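Local coordinates for protein type I site-specific restriction-modification system, R (Restriction) subunit (Vibrio vulnificus, PDB 3H1T) that probably serves as the ATP-dependent motor and DNA-binding restriction subunit of a type I restriction enzyme, represented here by its nuclease-like and helicase-like part, at residues Y82-F86 with L167-H173; D156-K160 with Q192-Q196; I187-V191 with Q217-L222; R226-T230 with D301-L305; L305-C311 with F333-A339. All coordinates share one frame; numbering follows the deposited sequence.

Contact 1 (Y82-F86 with L167-H173)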
# COMPACT_ATOMS: atom_id res chain seq x y z
N TYR A 82 6.85 18.61 15.52
CA TYR A 82 7.13 18.72 16.94
C TYR A 82 8.54 18.18 17.15
O TYR A 82 9.36 18.73 17.89
CB TYR A 82 6.16 17.90 17.76
CG TYR A 82 6.52 17.94 19.22
CD1 TYR A 82 6.50 19.15 19.91
CD2 TYR A 82 6.91 16.79 19.89
CE1 TYR A 82 6.86 19.21 21.25
CE2 TYR A 82 7.26 16.84 21.23
CZ TYR A 82 7.24 18.05 21.91
OH TYR A 82 7.58 18.10 23.24
N THR A 83 8.79 17.07 16.47
CA THR A 83 10.06 16.38 16.49
C THR A 83 10.40 16.09 15.03
O THR A 83 9.58 16.33 14.13
CB THR A 83 9.93 15.10 17.34
OG1 THR A 83 10.46 15.37 18.64
CG2 THR A 83 10.65 13.95 16.74
N ARG A 84 11.62 15.62 14.78
CA ARG A 84 12.07 15.33 13.43
C ARG A 84 11.16 14.28 12.83
O ARG A 84 10.69 14.43 11.71
CB ARG A 84 13.52 14.83 13.43
CG ARG A 84 14.13 14.76 12.02
CD ARG A 84 14.70 13.40 11.70
NE ARG A 84 16.04 13.19 12.25
CZ ARG A 84 16.56 11.98 12.45
NH1 ARG A 84 15.84 10.91 12.14
NH2 ARG A 84 17.79 11.83 12.92
N ASP A 85 10.90 13.22 13.60
CA ASP A 85 10.06 12.12 13.16
C ASP A 85 8.64 12.24 13.66
O ASP A 85 7.92 11.25 13.74
CB ASP A 85 10.64 10.78 13.63
CG ASP A 85 11.97 10.47 12.99
OD1 ASP A 85 12.11 10.72 11.77
OD2 ASP A 85 12.88 9.96 13.68
N PHE A 86 8.23 13.46 14.01
CA PHE A 86 6.88 13.66 14.51
C PHE A 86 6.18 14.95 14.08
O PHE A 86 6.16 15.94 14.81
CB PHE A 86 6.88 13.53 16.04
CG PHE A 86 5.52 13.29 16.65
CD1 PHE A 86 4.68 14.36 16.96
CD2 PHE A 86 5.08 12.00 16.92
CE1 PHE A 86 3.44 14.13 17.54
CE2 PHE A 86 3.84 11.77 17.51
CZ PHE A 86 3.02 12.84 17.81
N LEU A 167 6.14 7.29 22.35
CA LEU A 167 5.42 8.01 21.31
C LEU A 167 6.38 8.77 20.41
O LEU A 167 6.14 8.88 19.21
CB LEU A 167 4.43 8.99 21.92
CG LEU A 167 3.46 9.60 20.89
CD1 LEU A 167 2.34 8.61 20.67
CD2 LEU A 167 2.88 10.91 21.38
N LEU A 168 7.46 9.29 20.99
CA LEU A 168 8.43 10.07 20.23
C LEU A 168 9.69 9.29 19.86
O LEU A 168 10.61 9.85 19.26
CB LEU A 168 8.85 11.32 20.99
CG LEU A 168 7.76 12.32 21.42
CD1 LEU A 168 8.41 13.49 22.15
CD2 LEU A 168 6.98 12.81 20.21
N SER A 169 9.74 8.01 20.21
CA SER A 169 10.90 7.17 19.89
C SER A 169 11.21 7.32 18.40
O SER A 169 10.35 7.10 17.56
CB SER A 169 10.57 5.71 20.25
OG SER A 169 11.62 4.83 19.91
N PRO A 170 12.46 7.70 18.06
CA PRO A 170 12.93 7.91 16.68
C PRO A 170 12.79 6.73 15.72
O PRO A 170 12.86 5.57 16.13
CB PRO A 170 14.41 8.31 16.89
CG PRO A 170 14.40 8.97 18.25
CD PRO A 170 13.54 7.99 19.02
N TYR A 171 12.56 7.04 14.45
CA TYR A 171 12.48 6.02 13.43
C TYR A 171 13.92 5.59 13.26
O TYR A 171 14.84 6.16 13.85
CB TYR A 171 12.01 6.57 12.06
CG TYR A 171 10.58 7.00 11.95
CD1 TYR A 171 9.58 6.41 12.72
CD2 TYR A 171 10.22 7.98 11.04
CE1 TYR A 171 8.24 6.79 12.59
CE2 TYR A 171 8.89 8.38 10.90
CZ TYR A 171 7.90 7.78 11.67
OH TYR A 171 6.60 8.20 11.54
N HIS A 172 14.11 4.59 12.42
CA HIS A 172 15.44 4.13 12.11
C HIS A 172 15.64 4.74 10.73
O HIS A 172 14.90 4.40 9.79
CB HIS A 172 15.47 2.61 12.08
CG HIS A 172 16.81 2.06 11.73
ND1 HIS A 172 17.21 1.88 10.42
CD2 HIS A 172 17.86 1.71 12.50
CE1 HIS A 172 18.46 1.45 10.41
NE2 HIS A 172 18.88 1.34 11.65
N HIS A 173 16.61 5.64 10.58
CA HIS A 173 16.80 6.32 9.29
C HIS A 173 17.97 6.03 8.37
O HIS A 173 18.95 5.40 8.74
CB HIS A 173 16.73 7.83 9.48
CG HIS A 173 15.33 8.37 9.54
ND1 HIS A 173 14.44 8.22 8.51
CD2 HIS A 173 14.70 9.07 10.50
CE1 HIS A 173 13.30 8.82 8.83
NE2 HIS A 173 13.44 9.35 10.04

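Contact 2 (D156-K160 with Q192-Q196)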
# COMPACT_ATOMS: atom_id res chain seq x y z
N ASP A 156 -5.97 14.89 24.23
CA ASP A 156 -7.11 14.36 23.51
C ASP A 156 -6.96 12.89 23.19
O ASP A 156 -7.95 12.14 23.16
CB ASP A 156 -7.31 15.14 22.22
CG ASP A 156 -8.59 14.78 21.52
OD1 ASP A 156 -9.66 15.15 22.04
OD2 ASP A 156 -8.52 14.12 20.46
N GLU A 157 -5.72 12.46 22.96
CA GLU A 157 -5.40 11.08 22.63
C GLU A 157 -5.17 10.22 23.90
O GLU A 157 -5.08 9.00 23.81
CB GLU A 157 -4.15 11.05 21.75
CG GLU A 157 -4.29 10.30 20.41
CD GLU A 157 -5.57 10.61 19.68
OE1 GLU A 157 -6.62 10.08 20.10
OE2 GLU A 157 -5.52 11.37 18.69
N GLY A 158 -5.08 10.86 25.06
CA GLY A 158 -4.89 10.11 26.29
C GLY A 158 -3.61 9.31 26.40
O GLY A 158 -3.63 8.09 26.48
N ILE A 159 -2.48 10.00 26.43
CA ILE A 159 -1.20 9.33 26.54
C ILE A 159 -0.50 9.83 27.79
O ILE A 159 -0.21 11.02 27.92
CB ILE A 159 -0.36 9.59 25.27
CG1 ILE A 159 -0.98 8.79 24.11
CG2 ILE A 159 1.11 9.24 25.51
CD1 ILE A 159 -0.45 9.14 22.76
N LYS A 160 -0.26 8.90 28.71
CA LYS A 160 0.38 9.18 30.00
C LYS A 160 1.80 9.70 29.82
O LYS A 160 2.41 9.45 28.79
CB LYS A 160 0.37 7.90 30.84
CG LYS A 160 -0.97 7.18 30.75
CD LYS A 160 -1.01 5.87 31.52
CE LYS A 160 -2.35 5.17 31.27
NZ LYS A 160 -2.62 4.10 32.27
N GLN A 192 0.41 4.67 18.85
CA GLN A 192 -0.54 5.42 19.66
C GLN A 192 -1.59 4.46 20.21
O GLN A 192 -1.91 4.47 21.39
CB GLN A 192 -1.21 6.48 18.77
CG GLN A 192 -1.97 7.59 19.45
CD GLN A 192 -2.56 8.58 18.44
OE1 GLN A 192 -1.83 9.35 17.81
NE2 GLN A 192 -3.88 8.55 18.28
N SER A 193 -2.13 3.62 19.32
CA SER A 193 -3.13 2.63 19.70
C SER A 193 -2.65 1.76 20.86
O SER A 193 -3.36 1.56 21.84
CB SER A 193 -3.45 1.72 18.51
OG SER A 193 -4.18 2.41 17.51
N VAL A 194 -1.43 1.24 20.72
CA VAL A 194 -0.83 0.39 21.73
C VAL A 194 -0.68 1.14 23.05
O VAL A 194 -0.99 0.61 24.11
CB VAL A 194 0.55 -0.11 21.25
CG1 VAL A 194 1.24 -0.88 22.35
CG2 VAL A 194 0.38 -0.99 20.03
N LEU A 195 -0.24 2.39 22.97
CA LEU A 195 -0.07 3.17 24.18
C LEU A 195 -1.40 3.44 24.89
O LEU A 195 -1.41 3.68 26.09
CB LEU A 195 0.64 4.50 23.88
CG LEU A 195 2.03 4.35 23.23
CD1 LEU A 195 2.68 5.73 23.06
CD2 LEU A 195 2.90 3.46 24.10
N GLN A 196 -2.51 3.39 24.15
CA GLN A 196 -3.84 3.64 24.72
C GLN A 196 -4.47 2.35 25.25
O GLN A 196 -5.58 2.36 25.81
CB GLN A 196 -4.78 4.22 23.66
CG GLN A 196 -4.26 5.45 22.94
CD GLN A 196 -5.18 5.86 21.81
OE1 GLN A 196 -5.47 5.07 20.92
NE2 GLN A 196 -5.64 7.10 21.85
O HOH W 1 -0.38 6.06 27.30

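Contact 3 (I187-V191 with Q217-L222)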
# COMPACT_ATOMS: atom_id res chain seq x y z
N ILE A 187 2.27 4.12 11.03
CA ILE A 187 3.16 3.84 12.15
C ILE A 187 2.78 4.53 13.45
O ILE A 187 2.71 3.89 14.49
CB ILE A 187 4.62 4.21 11.79
CG1 ILE A 187 5.09 3.34 10.62
CG2 ILE A 187 5.51 4.02 13.00
CD1 ILE A 187 6.32 3.87 9.94
N ASN A 188 2.53 5.83 13.39
CA ASN A 188 2.17 6.61 14.58
C ASN A 188 0.83 6.21 15.21
O ASN A 188 0.70 6.20 16.44
CB ASN A 188 2.17 8.10 14.24
CG ASN A 188 3.58 8.65 14.03
OD1 ASN A 188 4.55 7.91 13.90
ND2 ASN A 188 3.68 9.97 14.00
N ARG A 189 -0.16 5.89 14.39
CA ARG A 189 -1.46 5.51 14.93
C ARG A 189 -1.42 4.14 15.58
O ARG A 189 -2.22 3.84 16.47
CB ARG A 189 -2.54 5.52 13.85
CG ARG A 189 -2.76 6.90 13.28
CD ARG A 189 -4.06 6.99 12.54
NE ARG A 189 -4.25 8.32 12.00
CZ ARG A 189 -5.21 8.65 11.14
NH1 ARG A 189 -6.08 7.73 10.74
NH2 ARG A 189 -5.27 9.88 10.66
N ALA A 190 -0.49 3.31 15.12
CA ALA A 190 -0.33 1.97 15.65
C ALA A 190 0.30 2.10 17.03
O ALA A 190 -0.22 1.56 18.01
CB ALA A 190 0.57 1.16 14.74
N VAL A 191 1.41 2.83 17.10
CA VAL A 191 2.13 3.06 18.34
C VAL A 191 1.22 3.74 19.35
O VAL A 191 1.25 3.44 20.54
CB VAL A 191 3.34 3.95 18.09
CG1 VAL A 191 4.03 4.30 19.41
CG2 VAL A 191 4.30 3.25 17.14
N GLN A 217 9.15 -0.17 11.47
CA GLN A 217 9.26 1.03 12.30
C GLN A 217 8.42 1.01 13.58
O GLN A 217 8.77 1.65 14.57
CB GLN A 217 8.94 2.29 11.47
CG GLN A 217 9.90 2.54 10.30
CD GLN A 217 11.27 3.10 10.71
OE1 GLN A 217 12.09 3.46 9.86
NE2 GLN A 217 11.53 3.16 12.01
N ILE A 218 7.31 0.28 13.58
CA ILE A 218 6.50 0.19 14.79
C ILE A 218 7.35 -0.59 15.80
O ILE A 218 7.52 -0.18 16.95
CB ILE A 218 5.18 -0.59 14.54
CG1 ILE A 218 4.26 0.21 13.60
CG2 ILE A 218 4.47 -0.84 15.86
CD1 ILE A 218 3.02 -0.57 13.13
N SER A 219 7.90 -1.71 15.34
CA SER A 219 8.75 -2.58 16.15
C SER A 219 9.94 -1.81 16.68
O SER A 219 10.25 -1.85 17.87
CB SER A 219 9.25 -3.76 15.32
OG SER A 219 8.19 -4.36 14.60
N TRP A 220 10.63 -1.09 15.80
CA TRP A 220 11.79 -0.34 16.23
C TRP A 220 11.41 0.72 17.28
O TRP A 220 12.02 0.79 18.34
CB TRP A 220 12.48 0.31 15.02
CG TRP A 220 13.74 1.02 15.36
CD1 TRP A 220 13.91 2.36 15.51
CD2 TRP A 220 15.03 0.43 15.56
NE1 TRP A 220 15.21 2.65 15.79
CE2 TRP A 220 15.93 1.48 15.83
CE3 TRP A 220 15.51 -0.88 15.55
CZ2 TRP A 220 17.29 1.27 16.08
CZ3 TRP A 220 16.87 -1.10 15.80
CH2 TRP A 220 17.74 -0.03 16.06
N LYS A 221 10.38 1.51 16.99
CA LYS A 221 9.94 2.54 17.93
C LYS A 221 9.70 1.97 19.33
O LYS A 221 10.28 2.43 20.30
CB LYS A 221 8.67 3.25 17.42
CG LYS A 221 8.93 4.38 16.43
CD LYS A 221 7.65 5.06 15.94
CE LYS A 221 6.93 5.84 17.04
NZ LYS A 221 7.64 7.08 17.46
N LEU A 222 8.84 0.95 19.42
CA LEU A 222 8.53 0.34 20.71
C LEU A 222 9.70 -0.43 21.33
O LEU A 222 9.88 -0.40 22.55
CB LEU A 222 7.33 -0.59 20.56
CG LEU A 222 5.99 0.07 20.25
CD1 LEU A 222 5.09 -0.92 19.54
CD2 LEU A 222 5.36 0.57 21.53

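Contact 4 (R226-T230 with D301-L305)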
# COMPACT_ATOMS: atom_id res chain seq x y z
N ARG A 226 12.10 0.53 24.96
CA ARG A 226 11.93 -0.37 26.10
C ARG A 226 10.46 -0.44 26.52
O ARG A 226 10.16 -0.57 27.71
CB ARG A 226 12.77 0.09 27.30
CG ARG A 226 14.25 0.34 27.01
CD ARG A 226 14.88 -0.80 26.22
NE ARG A 226 16.30 -0.97 26.53
CZ ARG A 226 16.75 -1.35 27.72
NH1 ARG A 226 15.89 -1.60 28.71
NH2 ARG A 226 18.05 -1.48 27.94
N TRP A 227 9.55 -0.36 25.56
CA TRP A 227 8.12 -0.46 25.84
C TRP A 227 7.73 -1.92 26.01
O TRP A 227 8.36 -2.81 25.43
CB TRP A 227 7.27 0.12 24.69
CG TRP A 227 5.82 -0.39 24.72
CD1 TRP A 227 4.79 0.12 25.45
CD2 TRP A 227 5.34 -1.61 24.14
NE1 TRP A 227 3.69 -0.72 25.38
CE2 TRP A 227 4.01 -1.79 24.59
CE3 TRP A 227 5.90 -2.59 23.30
CZ2 TRP A 227 3.24 -2.90 24.23
CZ3 TRP A 227 5.14 -3.69 22.94
CH2 TRP A 227 3.81 -3.83 23.41
N ASN A 228 6.69 -2.18 26.80
CA ASN A 228 6.22 -3.54 26.97
C ASN A 228 4.93 -3.59 27.78
O ASN A 228 4.54 -2.60 28.41
CB ASN A 228 7.30 -4.45 27.58
CG ASN A 228 7.64 -4.12 29.03
OD1 ASN A 228 7.81 -5.02 29.85
ND2 ASN A 228 7.77 -2.82 29.34
N ARG A 229 4.27 -4.74 27.74
CA ARG A 229 3.01 -4.97 28.44
C ARG A 229 3.01 -4.73 29.96
O ARG A 229 2.05 -4.16 30.51
CB ARG A 229 2.55 -6.40 28.22
CG ARG A 229 2.11 -6.74 26.81
CD ARG A 229 0.90 -7.65 26.93
NE ARG A 229 1.14 -8.69 27.93
CZ ARG A 229 1.48 -9.94 27.63
NH1 ARG A 229 1.62 -10.32 26.37
NH2 ARG A 229 1.70 -10.82 28.61
N THR A 230 4.08 -5.16 30.63
CA THR A 230 4.15 -5.02 32.09
C THR A 230 4.65 -3.66 32.57
O THR A 230 4.30 -3.21 33.67
CB THR A 230 5.02 -6.13 32.68
OG1 THR A 230 6.35 -6.04 32.15
CG2 THR A 230 4.43 -7.48 32.32
N ASP A 301 1.80 -15.45 27.68
CA ASP A 301 2.31 -14.11 27.88
C ASP A 301 3.77 -13.93 27.51
O ASP A 301 4.47 -13.09 28.10
CB ASP A 301 2.10 -13.71 29.34
CG ASP A 301 2.75 -14.68 30.31
OD1 ASP A 301 2.55 -15.91 30.16
OD2 ASP A 301 3.46 -14.22 31.23
N PHE A 302 4.25 -14.69 26.53
CA PHE A 302 5.64 -14.55 26.11
C PHE A 302 5.78 -13.18 25.45
O PHE A 302 6.41 -12.27 26.01
CB PHE A 302 6.02 -15.65 25.11
CG PHE A 302 7.49 -15.71 24.80
CD1 PHE A 302 8.42 -15.98 25.80
CD2 PHE A 302 7.95 -15.51 23.49
CE1 PHE A 302 9.79 -16.05 25.51
CE2 PHE A 302 9.32 -15.57 23.19
CZ PHE A 302 10.24 -15.84 24.19
N PHE A 303 5.17 -13.02 24.27
CA PHE A 303 5.22 -11.78 23.48
C PHE A 303 4.44 -10.58 24.02
O PHE A 303 3.40 -10.73 24.66
CB PHE A 303 4.72 -12.05 22.06
CG PHE A 303 5.37 -13.22 21.39
CD1 PHE A 303 4.84 -14.49 21.52
CD2 PHE A 303 6.50 -13.04 20.59
CE1 PHE A 303 5.41 -15.58 20.87
CE2 PHE A 303 7.08 -14.13 19.93
CZ PHE A 303 6.53 -15.40 20.07
N ASP A 304 4.95 -9.39 23.74
CA ASP A 304 4.27 -8.16 24.15
C ASP A 304 3.47 -7.68 22.95
O ASP A 304 2.45 -6.99 23.08
CB ASP A 304 5.29 -7.08 24.54
CG ASP A 304 6.21 -7.52 25.68
OD1 ASP A 304 7.13 -8.32 25.42
OD2 ASP A 304 6.01 -7.05 26.82
N LEU A 305 3.95 -8.07 21.77
CA LEU A 305 3.35 -7.67 20.52
C LEU A 305 3.52 -8.70 19.41
O LEU A 305 4.55 -9.38 19.31
CB LEU A 305 3.98 -6.36 20.06
CG LEU A 305 3.44 -5.81 18.74
CD1 LEU A 305 2.00 -5.38 18.95
CD2 LEU A 305 4.29 -4.62 18.27

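Contact 5 (L305-C311 with F333-A339)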
# COMPACT_ATOMS: atom_id res chain seq x y z
N LEU A 305 3.95 -8.07 21.77
CA LEU A 305 3.35 -7.67 20.52
C LEU A 305 3.52 -8.70 19.41
O LEU A 305 4.55 -9.38 19.31
CB LEU A 305 3.98 -6.36 20.06
CG LEU A 305 3.44 -5.81 18.74
CD1 LEU A 305 2.00 -5.38 18.95
CD2 LEU A 305 4.29 -4.62 18.27
N ILE A 306 2.50 -8.78 18.57
CA ILE A 306 2.48 -9.66 17.43
C ILE A 306 1.96 -8.86 16.23
O ILE A 306 0.92 -8.20 16.33
CB ILE A 306 1.52 -10.84 17.64
CG1 ILE A 306 1.98 -11.68 18.84
CG2 ILE A 306 1.43 -11.66 16.35
CD1 ILE A 306 2.43 -13.07 18.49
N ILE A 307 2.67 -8.92 15.12
CA ILE A 307 2.27 -8.20 13.91
C ILE A 307 2.03 -9.18 12.76
O ILE A 307 2.91 -9.96 12.42
CB ILE A 307 3.34 -7.15 13.52
CG1 ILE A 307 3.37 -6.04 14.58
CG2 ILE A 307 3.04 -6.54 12.15
CD1 ILE A 307 4.54 -5.09 14.48
N ILE A 308 0.83 -9.14 12.18
CA ILE A 308 0.49 -10.05 11.10
C ILE A 308 0.57 -9.40 9.72
O ILE A 308 -0.06 -8.38 9.47
CB ILE A 308 -0.93 -10.61 11.30
CG1 ILE A 308 -1.01 -11.24 12.69
CG2 ILE A 308 -1.27 -11.61 10.18
CD1 ILE A 308 -2.39 -11.63 13.09
N ASP A 309 1.35 -10.03 8.84
CA ASP A 309 1.56 -9.55 7.48
C ASP A 309 0.25 -9.36 6.72
O ASP A 309 0.04 -8.32 6.11
CB ASP A 309 2.46 -10.54 6.73
CG ASP A 309 3.10 -9.94 5.48
OD1 ASP A 309 4.03 -9.11 5.64
OD2 ASP A 309 2.69 -10.29 4.35
N GLU A 310 -0.61 -10.38 6.73
CA GLU A 310 -1.93 -10.33 6.07
C GLU A 310 -2.93 -11.13 6.89
O GLU A 310 -2.76 -12.33 7.09
CB GLU A 310 -1.87 -10.92 4.65
CG GLU A 310 -3.26 -11.14 3.99
CD GLU A 310 -4.08 -9.85 3.82
OE1 GLU A 310 -3.63 -8.92 3.11
OE2 GLU A 310 -5.19 -9.77 4.39
N CYS A 311 -3.99 -10.45 7.31
CA CYS A 311 -5.03 -11.05 8.14
C CYS A 311 -6.07 -11.89 7.41
O CYS A 311 -6.77 -12.70 8.02
CB CYS A 311 -5.73 -9.95 8.93
SG CYS A 311 -4.59 -9.03 9.98
N PHE A 333 -0.40 -7.68 22.61
CA PHE A 333 -1.01 -6.68 21.75
C PHE A 333 -0.92 -7.25 20.34
O PHE A 333 0.09 -7.87 19.98
CB PHE A 333 -0.28 -5.34 21.80
CG PHE A 333 -0.71 -4.45 22.93
CD1 PHE A 333 -0.19 -4.63 24.21
CD2 PHE A 333 -1.62 -3.41 22.72
CE1 PHE A 333 -0.56 -3.79 25.27
CE2 PHE A 333 -2.01 -2.56 23.78
CZ PHE A 333 -1.48 -2.75 25.06
N GLN A 334 -1.96 -7.03 19.54
CA GLN A 334 -1.98 -7.56 18.18
C GLN A 334 -2.30 -6.53 17.10
O GLN A 334 -3.35 -5.88 17.16
CB GLN A 334 -2.98 -8.72 18.12
CG GLN A 334 -2.57 -9.92 18.96
CD GLN A 334 -3.68 -10.94 19.10
OE1 GLN A 334 -4.52 -11.09 18.21
NE2 GLN A 334 -3.68 -11.67 20.21
N ILE A 335 -1.41 -6.38 16.12
CA ILE A 335 -1.64 -5.45 15.01
C ILE A 335 -1.78 -6.24 13.72
O ILE A 335 -0.86 -6.94 13.28
CB ILE A 335 -0.45 -4.43 14.79
CG1 ILE A 335 -0.50 -3.32 15.84
CG2 ILE A 335 -0.56 -3.77 13.40
CD1 ILE A 335 -0.18 -3.83 17.19
N GLY A 336 -2.95 -6.14 13.12
CA GLY A 336 -3.17 -6.84 11.87
C GLY A 336 -3.11 -5.90 10.68
O GLY A 336 -3.59 -4.76 10.71
N MSE A 337 -2.50 -6.38 9.60
CA MSE A 337 -2.41 -5.59 8.39
C MSE A 337 -3.09 -6.40 7.30
O MSE A 337 -2.97 -7.62 7.26
CB MSE A 337 -0.95 -5.31 8.03
CG MSE A 337 -0.13 -4.77 9.20
SE MSE A 337 1.52 -3.92 8.68
CE MSE A 337 2.57 -5.47 8.18
N THR A 338 -3.83 -5.72 6.42
CA THR A 338 -4.53 -6.38 5.34
C THR A 338 -4.40 -5.49 4.11
O THR A 338 -4.18 -4.29 4.24
CB THR A 338 -6.02 -6.61 5.70
OG1 THR A 338 -6.63 -7.45 4.71
CG2 THR A 338 -6.78 -5.29 5.79
N ALA A 339 -4.52 -6.07 2.93
CA ALA A 339 -4.39 -5.29 1.70
C ALA A 339 -5.72 -4.98 1.02
O ALA A 339 -5.77 -4.24 0.04
CB ALA A 339 -3.45 -6.01 0.73

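Contact 1 (Y82-F86 with L167-H173)
Asp85 reaches from a type I turn, Thr83 to Phe86, into the connecting segment 167-173, where Tyr171 and His173 receive it. Its CB sits over one face of the Tyr171 ring, 4.1 Å from the centroid, a CH-pi contact. With CG anti to the carbonyl carbon (chi1 -66°), the carboxylate slides past that ring toward the backbone beyond. At the tip the two oxygens divide the work. OD1 takes a hydrogen bond from His173 NE2 at 2.6 Å on its syn side, lying in the imidazole plane, although His173 is poorly ordered. OD2 accepts the backbone N of Tyr171 at 3.0 Å, a donor that stands well above the carboxylate plane. The Tyr171 hydroxyl goes instead to Asn188 of helix 181-195. At the two ends of the turn the contact becomes apolar. Leu168 CD2 lies over the Phe86 ring, 4.0 Å from its centroid, while Leu168 CD1 meets the Tyr82 ring edge at CE2, 3.7 Å away; a branched leucine suits a place between two aromatics. Tyr82 and Thr83 both face Phe86, forming a classic beta bulge at the end of the hairpin between strands 75-81 and 86-93. The N-terminal domain is thus held to the connector leading into the helicase-like domain. A buried aspartate with a bond on each oxygen probably stays ionised and may favour a protonated His173.

Contact 2 (D156-K160 with Q192-Q196)
Gln196 and Glu157 meet where helices 146-157 and 181-195 both come to an end. The Gln196 side chain runs straight beyond CG (chi2 173°), which carries its amide to the main chain of Glu157. There NE2 donates to Glu157 O at 2.8 Å, almost linear at 171°; the oxygen is met in the carbonyl plane, on a lone pair, and lies in the plane of the amide. A glutamine is long enough to span the gap and brings the N-H that a carbonyl at a helix end can use. The Gln196 amide stands steeply to the Glu157 carboxylate, their planes 79° apart. Gln192 crosses Glu157 at about a right angle, but the model is too tight there for details to be trusted. Nearer its root, Gln192 CG packs against Ile159 CD1 at 4.0 Å, again crosswise, and Ile159 continues onto Leu164 and Leu167. Gly158, with positive phi, lets the chain leave the helix. One water joins the backbones, accepting from Lys160 N at 3.2 Å and donating to Leu195 O at 2.9 Å. Largely polar and near the surface, the contact implies a join made by main-chain carbonyls at two helix ends, one gripped by an amide and the other by water.

Contact 3 (I187-V191 with Q217-L222)
Ile187 and Ile218 bring the two helices nearest, their CA atoms 5.6 Å apart. The axes of 187-191 and 217-222 approach to 9.6 Å and cross at -50°, with the chains running in broadly similar directions, a value consistent with ridges-into-grooves packing of residues spaced four apart. Ala190, with no more than a methyl group, lets Ile218 come in close: CB to Ile218 CD1 is 3.4 Å, tighter than usual van der Waals contact. Ile187 spreads its two branches, CD1 touching Gln217 CB at 3.4 Å and CG2 meeting Ile218 CG1 at 4.1 Å and Lys221 CD at 3.8 Å. Val191 receives the same lysine at about a right angle, its CG2 lying 3.7 Å from Lys221 CE. Bends at chi3 (68°) and chi4 (71°) curl the Lys221 chain, so its methylenes lie against these branched residues while NZ turns off to the carbonyl oxygens of Leu167 and Ser169. Beta-branched isoleucine and valine suit the place, since their methyls fan out over the neighbouring helix. Both helices pack on the same face of the parallel sheet of the first helicase-like domain, where Leu222 touches Leu305. No hydrogen bond crosses between the segments: the interface coheres by apolar contact, and a buried lysine is accommodated because its ammonium group finds carbonyl oxygens of the connector.

Contact 4 (R226-T230 with D301-L305)
Arg229 and Asp304 make the hydrogen bond that joins these two loops: Arg229 N donates to the anti lone pair of Asp304 OD2 at 3.0 Å, with an angle of 154°. Asp304 OD1 turns to the backbone N of Arg237, so a short aspartate, its CG beside its own backbone N (chi1 -59°), serves two main-chain donors. Packing comes from Trp227, which meets the other loop with the rim of its indole: CH2 lies 3.5 Å from Asp304 O and 3.7 Å from Asp304 CB, and CZ3 touches Leu305 CB at 4.1 Å. A broad ring can bridge polar backbone and apolar strand, and its other neighbours include Leu222. Charge adds a looser term. The bent Arg229 chain brings its guanidinium near Phe303 and Asp301, with NH2 4.6 Å from Asp301 OD2, an attraction without contact. Two N-H groups thus satisfy the buried Asp304 carboxylate, which holds the 226-230 loop and the residue before strand 238-242 at the entrance to strand 305-308.

Contact 5 (L305-C311 with F333-A339)
The DExH box, the Walker B element (motif II) of superfamily 2 helicases, begins where strand 305-308 ends: Asp309, Glu310 and Cys311 are followed by His312. Beside it strand 333-338 runs parallel, at 14°, and ends in Thr338, which with Ala339 begins the Thr-Ala-Thr sequence corresponding to motif III. Backbone bonds alternate across the pair: Ile306 N to Phe333 O at 2.9 Å, Ile335 N to Ile306 O, Ile308 N to Ile335 O, and Met337 N to Ile308 O at 3.2 Å. Beta-branched Ile307 and Ile335 suit the extended chain; they lie side by side on the face covered by helices 181-195 and 211-224. On that face Leu305 CD1 presses on Ile335 CD1 at 3.2 Å, very tight, and Ile307 CG2 meets CE of selenomethionine Met337. Past the strand, Cys311 N donates to Met337 O at 3.0 Å, and Cys311 SG rests 3.2 Å from CA of Gly336, whose lack of a side chain leaves that approach clear. Glu310 joins motif II to motif III, a link consistent with coupling of ATP hydrolysis to movement in this superfamily. Its CG is anti to the backbone N (chi1 170°) and a bend at chi2 turns the carboxylate to the other strand. Both oxygens use syn lone pairs: OE1 accepts Ala339 N at 3.0 Å, and OE2, which also takes His312 N, receives the Thr338 OG1 hydroxyl at 2.7 Å.

How the contacts relate
From the N terminus, contact 1 closes the first and longest loop, from the N-terminal domain's hairpin to the connector. Contact 2 opens before that loop has closed, so the two cross, and they touch where Leu167 packs on Ile159 and Leu195. Contact 3 starts on helix 181-195 before contact 2 ends and crosses it in turn, while following contact 1 in series. Contact 4 then brings residues after helix 211-224 to the start of strand 305-308, and contact 5 continues directly from it, sharing Leu305. Val194 touches Trp227 and Phe333, and Leu222 touches Leu305, linking helices to sheet. The series thus runs from N-terminal domain through connector and helices to the parallel sheet of the first helicase-like domain.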